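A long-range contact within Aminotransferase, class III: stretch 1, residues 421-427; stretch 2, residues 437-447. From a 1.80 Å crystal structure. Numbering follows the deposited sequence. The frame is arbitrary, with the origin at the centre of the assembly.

Stretch 1, residues 421-427: GIVMAPP
Stretch 2, residues 437-447: VLIEGVAAALS

A short strand, Gly421 to Met424, lies against a helix that spans Val437 to Ser447 and continues beyond it at both ends. The two run nearly antiparallel, with 166° between their N-to-C directions and a closest axial approach of 10.8 Å; at this separation the stretches meet through side chains, and every closest pair is side chain to side chain. In register, CA of Ile422 is 8.1 Å from CA of Val442, and CA of Pro426 is 9.0 Å from CA of Leu438; moving forward along stretch 1 means moving back one helical turn.

The strand is extended, with phi/psi of -121/130 at Ile422, -115/129 at Val423 and -122/130 at Met424. Side chains alternate along such a strand, so Ile422 and Met424 point toward the helix and Val423 is out of reach. Gly421 sits at 142/-143, where a CB would jam against the preceding carbonyl O. Ala425 (-137/70) points away, and Pro426 (-70/160, C-gamma endo) turns toward the helix again; Pro427 (-60/141, C-gamma exo) makes no contact. The helix stays near -62/-45, held by i to i+4 bonds such as Val442 N to Leu438 O and Leu446 N to Val442 O, both 3.0 Å. This spacing puts Leu438, Val442 and Leu446 along one side, while Ile439 and Ala443 point away.

Ile422 is m at chi1 (-64°) and t at chi2 (180°), an extended arm that carries CD1 to the helix, 3.8 Å from Val442 CG1 and 4.0 Å from Leu446 CG. Leu446 leaves its backbone sideways, but chi1 of -77° (m) and chi2 of 163° (t) bring its end nearer the strand. Val442, with chi1 t (166°), is the central piece: CG1 meets Ile422, and its CG2 meets Met424. Met424 follows m, t, m (-68°, 159°, -73°); chi1 and chi2 place SD against both Val442 and Leu438, 3.8 Å from Val442 CG2 and 4.1 Å from Leu438 CG, and chi3 then sets only CE. Leu438 is t, p (174°, 58°), and its CD2 also approaches Pro426 CG at 4.3 Å, extending the contact past the strand.

No hydrogen bond crosses between the stretches: the contact is apolar packing, burying 258 Å² over both sides, with every contributing side chain buried in the assembly. Within the helix, Ser447 (chi1 -68°, m) turns OG back to donate to Ala443 O at 3.2 Å.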

# COMPACT_ATOMS: atom_id res chain seq x y z
N GLY B 421 -24.26 -6.33 -13.60
CA GLY B 421 -23.93 -6.82 -14.92
C GLY B 421 -22.51 -7.30 -15.10
O GLY B 421 -21.92 -7.91 -14.20
N ILE B 422 -21.94 -7.04 -16.28
CA ILE B 422 -20.62 -7.55 -16.66
C ILE B 422 -19.70 -6.38 -16.98
O ILE B 422 -20.08 -5.48 -17.74
CB ILE B 422 -20.71 -8.53 -17.84
CG1 ILE B 422 -21.52 -9.77 -17.45
CG2 ILE B 422 -19.32 -8.92 -18.32
CD1 ILE B 422 -21.67 -10.78 -18.57
N VAL B 423 -18.51 -6.39 -16.37
CA VAL B 423 -17.50 -5.31 -16.59
C VAL B 423 -16.28 -5.94 -17.26
O VAL B 423 -15.78 -6.95 -16.75
CB VAL B 423 -17.12 -4.63 -15.25
CG1 VAL B 423 -16.14 -3.49 -15.47
CG2 VAL B 423 -18.35 -4.15 -14.49
N MET B 424 -15.82 -5.34 -18.37
CA MET B 424 -14.66 -5.89 -19.12
C MET B 424 -13.54 -4.85 -19.22
O MET B 424 -13.83 -3.71 -19.64
CB MET B 424 -15.09 -6.31 -20.53
CG MET B 424 -16.02 -7.51 -20.54
SD MET B 424 -16.98 -7.62 -22.07
CE MET B 424 -18.14 -6.28 -21.82
N ALA B 425 -12.32 -5.25 -18.87
CA ALA B 425 -11.13 -4.40 -18.98
C ALA B 425 -9.98 -5.24 -19.53
O ALA B 425 -9.01 -5.54 -18.83
CB ALA B 425 -10.77 -3.79 -17.63
N PRO B 426 -10.05 -5.64 -20.82
CA PRO B 426 -9.03 -6.51 -21.43
C PRO B 426 -7.66 -5.86 -21.65
O PRO B 426 -7.57 -4.64 -21.66
CB PRO B 426 -9.65 -6.89 -22.78
CG PRO B 426 -10.56 -5.73 -23.11
CD PRO B 426 -11.10 -5.28 -21.77
N PRO B 427 -6.58 -6.66 -21.82
CA PRO B 427 -5.23 -6.12 -22.05
C PRO B 427 -5.21 -5.27 -23.33
O PRO B 427 -5.84 -5.65 -24.30
CB PRO B 427 -4.36 -7.37 -22.24
CG PRO B 427 -5.13 -8.47 -21.54
CD PRO B 427 -6.59 -8.12 -21.79
N VAL B 437 -13.76 -13.68 -29.38
CA VAL B 437 -13.86 -14.70 -28.34
C VAL B 437 -14.53 -14.12 -27.11
O VAL B 437 -15.49 -14.69 -26.57
CB VAL B 437 -12.46 -15.26 -28.01
CG1 VAL B 437 -12.52 -16.15 -26.78
CG2 VAL B 437 -11.90 -16.02 -29.21
N LEU B 438 -14.07 -12.94 -26.68
CA LEU B 438 -14.63 -12.29 -25.51
C LEU B 438 -16.11 -11.97 -25.71
O LEU B 438 -16.94 -12.23 -24.83
CB LEU B 438 -13.84 -11.02 -25.19
CG LEU B 438 -14.33 -10.10 -24.07
CD1 LEU B 438 -14.41 -10.86 -22.77
CD2 LEU B 438 -13.41 -8.90 -23.93
N ILE B 439 -16.45 -11.43 -26.88
CA ILE B 439 -17.84 -11.03 -27.14
C ILE B 439 -18.76 -12.24 -27.09
O ILE B 439 -19.82 -12.22 -26.45
CB ILE B 439 -17.95 -10.28 -28.49
CG1 ILE B 439 -17.19 -8.95 -28.42
CG2 ILE B 439 -19.35 -9.86 -28.71
CD1 ILE B 439 -16.74 -8.46 -29.78
N GLU B 440 -18.37 -13.29 -27.82
CA GLU B 440 -19.19 -14.53 -27.94
C GLU B 440 -19.35 -15.17 -26.56
O GLU B 440 -20.48 -15.58 -26.23
CB GLU B 440 -18.52 -15.50 -28.91
CG GLU B 440 -18.51 -15.01 -30.35
CD GLU B 440 -19.88 -14.85 -30.98
OE1 GLU B 440 -20.88 -15.22 -30.32
OE2 GLU B 440 -19.95 -14.36 -32.12
N GLY B 441 -18.27 -15.22 -25.78
CA GLY B 441 -18.33 -15.78 -24.43
C GLY B 441 -19.31 -15.01 -23.56
O GLY B 441 -20.13 -15.61 -22.86
N VAL B 442 -19.24 -13.67 -23.60
CA VAL B 442 -20.14 -12.86 -22.77
C VAL B 442 -21.59 -13.08 -23.18
O VAL B 442 -22.47 -13.25 -22.33
CB VAL B 442 -19.74 -11.38 -22.85
CG1 VAL B 442 -20.85 -10.49 -22.29
CG2 VAL B 442 -18.43 -11.14 -22.11
N ALA B 443 -21.86 -13.07 -24.49
CA ALA B 443 -23.23 -13.26 -24.96
C ALA B 443 -23.77 -14.63 -24.55
O ALA B 443 -24.91 -14.75 -24.08
CB ALA B 443 -23.28 -13.10 -26.48
N ALA B 444 -22.93 -15.66 -24.71
CA ALA B 444 -23.31 -17.04 -24.35
C ALA B 444 -23.57 -17.13 -22.84
O ALA B 444 -24.57 -17.76 -22.45
CB ALA B 444 -22.21 -17.99 -24.77
N ALA B 445 -22.72 -16.49 -22.03
CA ALA B 445 -22.87 -16.51 -20.55
C ALA B 445 -24.20 -15.86 -20.16
O ALA B 445 -24.91 -16.42 -19.31
CB ALA B 445 -21.70 -15.81 -19.91
N LEU B 446 -24.53 -14.73 -20.80
CA LEU B 446 -25.77 -14.02 -20.54
C LEU B 446 -26.97 -14.88 -20.92
O LEU B 446 -27.97 -14.93 -20.20
CB LEU B 446 -25.80 -12.70 -21.30
CG LEU B 446 -24.99 -11.53 -20.72
CD1 LEU B 446 -24.77 -10.46 -21.78
CD2 LEU B 446 -25.67 -10.95 -19.49
N SER B 447 -26.88 -15.57 -22.07
CA SER B 447 -27.95 -16.47 -22.48
C SER B 447 -28.11 -17.62 -21.49
O SER B 447 -29.24 -18.04 -21.19
CB SER B 447 -27.68 -17.00 -23.89
OG SER B 447 -27.80 -15.96 -24.85